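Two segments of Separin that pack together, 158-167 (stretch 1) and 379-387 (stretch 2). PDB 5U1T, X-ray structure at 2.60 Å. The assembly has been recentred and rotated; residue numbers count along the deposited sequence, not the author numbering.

Stretch 1, residues 158-167: SHDKRYLLKD
Stretch 2 379-387: SEICIDYKE

Two segments of one Separin chain, 218 or more residues apart wherever they touch, pack through a small contact that buries 294 Å² in total and centres on Arg162. In the backbone of stretch 1, His159 sits at the N-cap position, right before a short helix, 160-163, after which Leu164 leaves helical phi/psi (-132/-53). His159 O accepts from Arg162 N (3.0 Å) and Tyr163 N (3.1 Å), while Asp160 O accepts from Leu164 N (2.9 Å) and Leu165 N (2.7 Å). Stretch 2 enters as the last part of a longer helix, with Ile383 N to Ser379 O at 3.2 Å and Asp384 N to Glu380 O at 3.0 Å; Lys386 breaks from it with positive phi (47/66), and Glu387 N reaches back to Cys382 O (2.9 Å). Arg162 and Asp384 are the closest pair of CA atoms across the stretches, 6.4 Å apart.

Charge holds the centre of the contact. The CA-to-CB bond of Arg162 points toward stretch 2, and its side chain is fully extended (chi1 160°, chi2 179°, chi3 179°), which carries the guanidinium alongside the helix to two carboxylates spaced four residues apart. Arg162 NH2 lies 2.7 Å from Glu380 OE2 and 2.7 Å from Asp384 OD1, forming a salt bridge and hydrogen bond with each (N-H...O angles 148° and 150°). Arg162 NH1 also donates to Glu380 OE2 at 2.9 Å (137°), so this one oxygen receives both terminal nitrogens. Both carboxylates approach the guanidinium edge, near its plane, where the N-H groups point. Glu380 (m, m; chi3 130°) and Asp384 (chi1 m, chi2 1°) have sideways CA-to-CB bonds, but their ends come nearer to stretch 1. A planar, multiply donating group suits this buried position, since its charge is met by acids on the neighbouring helix.

A nonpolar contact covers the same group. Ile383 (m, t) directs CA-to-CB toward stretch 1 and lays CG2 over one guanidinium face, 3.5 Å from Arg162 CZ. The face has no N-H group to offer, so a methyl can cover it while the edge stays free for the acids.

Looser contacts flank this centre. The CA-to-CB bond of His159 (chi1 m, chi2 101°) points toward stretch 2, and NE2 comes to 3.6 Å from Asp384 OD2, an oblique approach to the ring. At the exposed margin, Lys166 (m, t, t; chi4 105°) and Lys386 (m, t, t, p) meet through their aliphatic parts, Lys166 CE to Lys386 CE at 4.5 Å. Lys166 NZ makes a weak hydrogen bond to Arg162 O (3.4 Å). The CA-to-CB bond of Ile381 points away from stretch 1.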

ATOM      1  N   SER A 158      -3.033  60.766 -36.190  1.00 64.98           N
ATOM      2  CA  SER A 158      -1.731  60.434 -36.777  1.00 68.13           C
ATOM      3  C   SER A 158      -1.537  58.919 -36.799  1.00 70.75           C
ATOM      4  O   SER A 158      -1.214  58.348 -37.830  1.00 73.70           O
ATOM      5  CB  SER A 158      -0.583  61.107 -36.004  1.00 72.70           C
ATOM      6  OG  SER A 158       0.696  60.776 -36.538  1.00 75.92           O
ATOM      7  N   HIS A 159      -1.754  58.280 -35.654  1.00 78.79           N
ATOM      8  CA  HIS A 159      -1.642  56.830 -35.539  1.00 71.78           C
ATOM      9  C   HIS A 159      -3.006  56.161 -35.448  1.00 72.21           C
ATOM     10  O   HIS A 159      -3.206  55.276 -34.622  1.00 75.29           O
ATOM     11  CB  HIS A 159      -0.816  56.448 -34.320  1.00 64.27           C
ATOM     12  CG  HIS A 159       0.579  56.971 -34.360  1.00 69.64           C
ATOM     13  ND1 HIS A 159       0.977  58.085 -33.650  1.00 76.26           N
ATOM     14  CD2 HIS A 159       1.671  56.541 -35.032  1.00 72.36           C
ATOM     15  CE1 HIS A 159       2.257  58.313 -33.880  1.00 78.12           C
ATOM     16  NE2 HIS A 159       2.702  57.390 -34.717  1.00 79.93           N
ATOM     17  N   ASP A 160      -3.930  56.593 -36.305  1.00 69.70           N
ATOM     18  CA  ASP A 160      -5.268  56.013 -36.405  1.00 72.46           C
ATOM     19  C   ASP A 160      -5.272  54.492 -36.604  1.00 75.37           C
ATOM     20  O   ASP A 160      -6.194  53.814 -36.149  1.00 74.55           O
ATOM     21  CB  ASP A 160      -6.035  56.673 -37.552  1.00 72.25           C
ATOM     22  CG  ASP A 160      -5.280  56.617 -38.865  1.00 70.86           C
ATOM     23  OD1 ASP A 160      -4.257  55.900 -38.949  1.00 71.50           O
ATOM     24  OD2 ASP A 160      -5.715  57.290 -39.817  1.00 76.85           O
ATOM     25  N   LYS A 161      -4.256  53.965 -37.289  1.00 76.03           N
ATOM     26  CA  LYS A 161      -4.130  52.525 -37.505  1.00 76.10           C
ATOM     27  C   LYS A 161      -4.090  51.758 -36.191  1.00 78.45           C
ATOM     28  O   LYS A 161      -4.568  50.623 -36.090  1.00 72.40           O
ATOM     29  CB  LYS A 161      -2.877  52.212 -38.320  1.00 71.42           C
ATOM     30  CG  LYS A 161      -3.127  52.173 -39.798  1.00 73.84           C
ATOM     31  CD  LYS A 161      -1.969  52.751 -40.578  1.00 84.70           C
ATOM     32  CE  LYS A 161      -1.076  51.665 -41.156  1.00 85.72           C
ATOM     33  NZ  LYS A 161      -0.160  52.226 -42.211  1.00 93.08           N
ATOM     34  N   ARG A 162      -3.511  52.388 -35.180  1.00 77.00           N
ATOM     35  CA  ARG A 162      -3.328  51.744 -33.901  1.00 66.03           C
ATOM     36  C   ARG A 162      -4.442  52.086 -32.932  1.00 71.13           C
ATOM     37  O   ARG A 162      -4.961  51.204 -32.248  1.00 74.82           O
ATOM     38  CB  ARG A 162      -1.982  52.133 -33.313  1.00 63.35           C
ATOM     39  CG  ARG A 162      -1.897  51.925 -31.836  1.00 65.56           C
ATOM     40  CD  ARG A 162      -0.536  52.296 -31.324  1.00 65.99           C
ATOM     41  NE  ARG A 162      -0.453  52.116 -29.885  1.00 65.97           N
ATOM     42  CZ  ARG A 162       0.608  52.429 -29.154  1.00 71.79           C
ATOM     43  NH1 ARG A 162       0.591  52.215 -27.845  1.00 77.95           N
ATOM     44  NH2 ARG A 162       1.685  52.942 -29.727  1.00 69.46           N
ATOM     45  N   TYR A 163      -4.830  53.353 -32.867  1.00 69.10           N
ATOM     46  CA  TYR A 163      -5.797  53.729 -31.843  1.00 66.04           C
ATOM     47  C   TYR A 163      -7.247  53.533 -32.270  1.00 63.27           C
ATOM     48  O   TYR A 163      -8.133  53.469 -31.421  1.00 61.77           O
ATOM     49  CB  TYR A 163      -5.584  55.175 -31.404  1.00 65.76           C
ATOM     50  CG  TYR A 163      -4.201  55.433 -30.870  1.00 66.51           C
ATOM     51  CD1 TYR A 163      -3.697  54.699 -29.792  1.00 63.30           C
ATOM     52  CD2 TYR A 163      -3.391  56.417 -31.443  1.00 66.66           C
ATOM     53  CE1 TYR A 163      -2.419  54.932 -29.302  1.00 63.72           C
ATOM     54  CE2 TYR A 163      -2.118  56.659 -30.962  1.00 63.99           C
ATOM     55  CZ  TYR A 163      -1.639  55.914 -29.894  1.00 65.84           C
ATOM     56  OH  TYR A 163      -0.372  56.169 -29.437  1.00 71.12           O
ATOM     57  N   LEU A 164      -7.495  53.423 -33.568  1.00 66.51           N
ATOM     58  CA  LEU A 164      -8.866  53.501 -34.071  1.00 68.18           C
ATOM     59  C   LEU A 164      -9.252  52.411 -35.054  1.00 70.62           C
ATOM     60  O   LEU A 164     -10.268  51.739 -34.884  1.00 74.33           O
ATOM     61  CB  LEU A 164      -9.092  54.853 -34.742  1.00 67.22           C
ATOM     62  CG  LEU A 164      -9.849  55.924 -33.962  1.00 63.32           C
ATOM     63  CD1 LEU A 164     -11.278  55.502 -33.762  1.00 67.63           C
ATOM     64  CD2 LEU A 164      -9.213  56.158 -32.631  1.00 64.46           C
ATOM     65  N   LEU A 165      -8.441  52.257 -36.093  1.00 73.40           N
ATOM     66  CA  LEU A 165      -8.802  51.450 -37.253  1.00 79.08           C
ATOM     67  C   LEU A 165      -8.452  49.990 -37.050  1.00 82.35           C
ATOM     68  O   LEU A 165      -7.672  49.411 -37.807  1.00 83.18           O
ATOM     69  CB  LEU A 165      -8.109  51.996 -38.509  1.00 80.17           C
ATOM     70  CG  LEU A 165      -8.263  53.501 -38.743  1.00 78.71           C
ATOM     71  CD1 LEU A 165      -7.515  53.940 -39.981  1.00 78.84           C
ATOM     72  CD2 LEU A 165      -9.725  53.898 -38.836  1.00 72.59           C
ATOM     73  N   LYS A 166      -9.039  49.411 -36.010  1.00 81.34           N
ATOM     74  CA  LYS A 166      -8.868  48.013 -35.668  1.00 74.94           C
ATOM     75  C   LYS A 166     -10.234  47.403 -35.434  1.00 75.17           C
ATOM     76  O   LYS A 166     -10.448  46.233 -35.732  1.00 78.51           O
ATOM     77  CB  LYS A 166      -8.013  47.846 -34.412  1.00 69.17           C
ATOM     78  CG  LYS A 166      -6.531  47.951 -34.622  1.00 68.60           C
ATOM     79  CD  LYS A 166      -5.828  47.295 -33.455  1.00 61.24           C
ATOM     80  CE  LYS A 166      -4.350  47.189 -33.698  1.00 61.79           C
ATOM     81  NZ  LYS A 166      -3.636  48.193 -32.896  1.00 63.25           N
ATOM     82  N   ASP A 167     -11.143  48.193 -34.859  1.00 73.99           N
ATOM     83  CA  ASP A 167     -12.523  47.757 -34.681  1.00 76.16           C
ATOM     84  C   ASP A 167     -13.074  47.438 -36.065  1.00 82.41           C
ATOM     85  O   ASP A 167     -13.265  48.343 -36.888  1.00 89.19           O
ATOM     86  CB  ASP A 167     -13.366  48.824 -33.966  1.00 68.31           C
ATOM     87  CG  ASP A 167     -14.844  48.438 -33.858  1.00 81.63           C
ATOM     88  OD1 ASP A 167     -15.157  47.224 -33.978  1.00 83.80           O
ATOM     89  OD2 ASP A 167     -15.697  49.341 -33.649  1.00 77.71           O
ATOM     90  N   SER A 379       9.749  51.153 -27.273  1.00 78.58           N
ATOM     91  CA  SER A 379       8.685  50.186 -27.009  1.00 72.78           C
ATOM     92  C   SER A 379       7.409  50.588 -27.733  1.00 75.69           C
ATOM     93  O   SER A 379       6.656  49.747 -28.230  1.00 77.97           O
ATOM     94  CB  SER A 379       8.428  50.060 -25.505  1.00 74.58           C
ATOM     95  OG  SER A 379       8.044  51.294 -24.931  1.00 81.72           O
ATOM     96  N   GLU A 380       7.185  51.892 -27.794  1.00 80.37           N
ATOM     97  CA  GLU A 380       6.044  52.438 -28.501  1.00 79.92           C
ATOM     98  C   GLU A 380       6.147  52.165 -30.000  1.00 79.59           C
ATOM     99  O   GLU A 380       5.134  51.951 -30.666  1.00 77.30           O
ATOM    100  CB  GLU A 380       5.928  53.940 -28.228  1.00 83.47           C
ATOM    101  CG  GLU A 380       5.338  54.253 -26.871  1.00 78.83           C
ATOM    102  CD  GLU A 380       4.034  53.507 -26.642  1.00 89.20           C
ATOM    103  OE1 GLU A 380       3.886  52.858 -25.578  1.00 96.16           O
ATOM    104  OE2 GLU A 380       3.155  53.562 -27.531  1.00 83.86           O
ATOM    105  N   ILE A 381       7.367  52.169 -30.527  1.00 77.33           N
ATOM    106  CA  ILE A 381       7.578  51.852 -31.931  1.00 80.65           C
ATOM    107  C   ILE A 381       7.135  50.420 -32.210  1.00 79.26           C
ATOM    108  O   ILE A 381       6.440  50.155 -33.191  1.00 77.06           O
ATOM    109  CB  ILE A 381       9.058  52.041 -32.348  1.00 84.37           C
ATOM    110  CG1 ILE A 381       9.375  53.528 -32.534  1.00 82.80           C
ATOM    111  CG2 ILE A 381       9.352  51.288 -33.633  1.00 83.52           C
ATOM    112  CD1 ILE A 381       9.272  54.002 -33.969  1.00 82.27           C
ATOM    113  N   CYS A 382       7.517  49.506 -31.325  1.00 76.33           N
ATOM    114  CA  CYS A 382       7.154  48.105 -31.480  1.00 73.66           C
ATOM    115  C   CYS A 382       5.650  47.895 -31.499  1.00 75.74           C
ATOM    116  O   CYS A 382       5.159  47.052 -32.230  1.00 77.62           O
ATOM    117  CB  CYS A 382       7.786  47.271 -30.378  1.00 67.98           C
ATOM    118  SG  CYS A 382       9.575  47.266 -30.488  1.00 71.85           S
ATOM    119  N   ILE A 383       4.909  48.665 -30.717  1.00 73.50           N
ATOM    120  CA  ILE A 383       3.459  48.550 -30.748  1.00 75.54           C
ATOM    121  C   ILE A 383       2.857  49.185 -32.020  1.00 77.73           C
ATOM    122  O   ILE A 383       1.839  48.715 -32.528  1.00 80.24           O
ATOM    123  CB  ILE A 383       2.846  49.171 -29.484  1.00 74.04           C
ATOM    124  CG1 ILE A 383       3.464  48.523 -28.250  1.00 68.02           C
ATOM    125  CG2 ILE A 383       1.338  48.997 -29.460  1.00 68.07           C
ATOM    126  CD1 ILE A 383       3.025  49.145 -26.971  1.00 71.36           C
ATOM    127  N   ASP A 384       3.493  50.229 -32.553  1.00 79.61           N
ATOM    128  CA  ASP A 384       3.046  50.830 -33.813  1.00 77.47           C
ATOM    129  C   ASP A 384       3.250  49.864 -34.977  1.00 77.26           C
ATOM    130  O   ASP A 384       2.556  49.932 -35.986  1.00 72.12           O
ATOM    131  CB  ASP A 384       3.804  52.128 -34.103  1.00 84.81           C
ATOM    132  CG  ASP A 384       3.418  53.268 -33.167  1.00 84.76           C
ATOM    133  OD1 ASP A 384       2.570  53.064 -32.277  1.00 83.98           O
ATOM    134  OD2 ASP A 384       3.977  54.377 -33.316  1.00 87.29           O
ATOM    135  N   TYR A 385       4.218  48.967 -34.814  1.00 81.86           N
ATOM    136  CA  TYR A 385       4.693  48.105 -35.891  1.00 87.17           C
ATOM    137  C   TYR A 385       4.297  46.637 -35.735  1.00 84.69           C
ATOM    138  O   TYR A 385       4.671  45.805 -36.562  1.00 85.13           O
ATOM    139  CB  TYR A 385       6.214  48.167 -35.974  1.00 87.67           C
ATOM    140  CG  TYR A 385       6.795  49.375 -36.654  1.00 87.25           C
ATOM    141  CD1 TYR A 385       5.986  50.333 -37.253  1.00 90.06           C
ATOM    142  CD2 TYR A 385       8.171  49.547 -36.712  1.00 86.30           C
ATOM    143  CE1 TYR A 385       6.543  51.448 -37.890  1.00 88.95           C
ATOM    144  CE2 TYR A 385       8.737  50.645 -37.342  1.00 93.29           C
ATOM    145  CZ  TYR A 385       7.924  51.590 -37.931  1.00 93.84           C
ATOM    146  OH  TYR A 385       8.514  52.669 -38.549  1.00 96.27           O
ATOM    147  N   LYS A 386       3.568  46.319 -34.672  1.00 84.07           N
ATOM    148  CA  LYS A 386       3.302  44.929 -34.314  1.00 76.74           C
ATOM    149  C   LYS A 386       4.589  44.103 -34.368  1.00 76.36           C
ATOM    150  O   LYS A 386       4.741  43.234 -35.222  1.00 81.70           O
ATOM    151  CB  LYS A 386       2.241  44.328 -35.235  1.00 79.89           C
ATOM    152  CG  LYS A 386       0.956  45.133 -35.288  1.00 75.20           C
ATOM    153  CD  LYS A 386      -0.000  44.556 -36.307  1.00 77.26           C
ATOM    154  CE  LYS A 386      -1.241  45.406 -36.401  1.00 76.74           C
ATOM    155  NZ  LYS A 386      -0.890  46.792 -36.840  1.00 90.21           N
ATOM    156  N   GLU A 387       5.522  44.408 -33.471  1.00 73.81           N
ATOM    157  CA  GLU A 387       6.808  43.716 -33.406  1.00 77.81           C
ATOM    158  C   GLU A 387       7.009  43.099 -32.029  1.00 82.62           C
ATOM    159  O   GLU A 387       7.671  43.681 -31.171  1.00 79.68           O
ATOM    160  CB  GLU A 387       7.951  44.674 -33.726  1.00 81.25           C
ATOM    161  CG  GLU A 387       7.970  45.118 -35.167  1.00 85.41           C
ATOM    162  CD  GLU A 387       8.467  44.029 -36.091  1.00 87.31           C
ATOM    163  OE1 GLU A 387       9.245  43.171 -35.620  1.00 86.15           O
ATOM    164  OE2 GLU A 387       8.081  44.038 -37.281  1.00 88.70           O
TER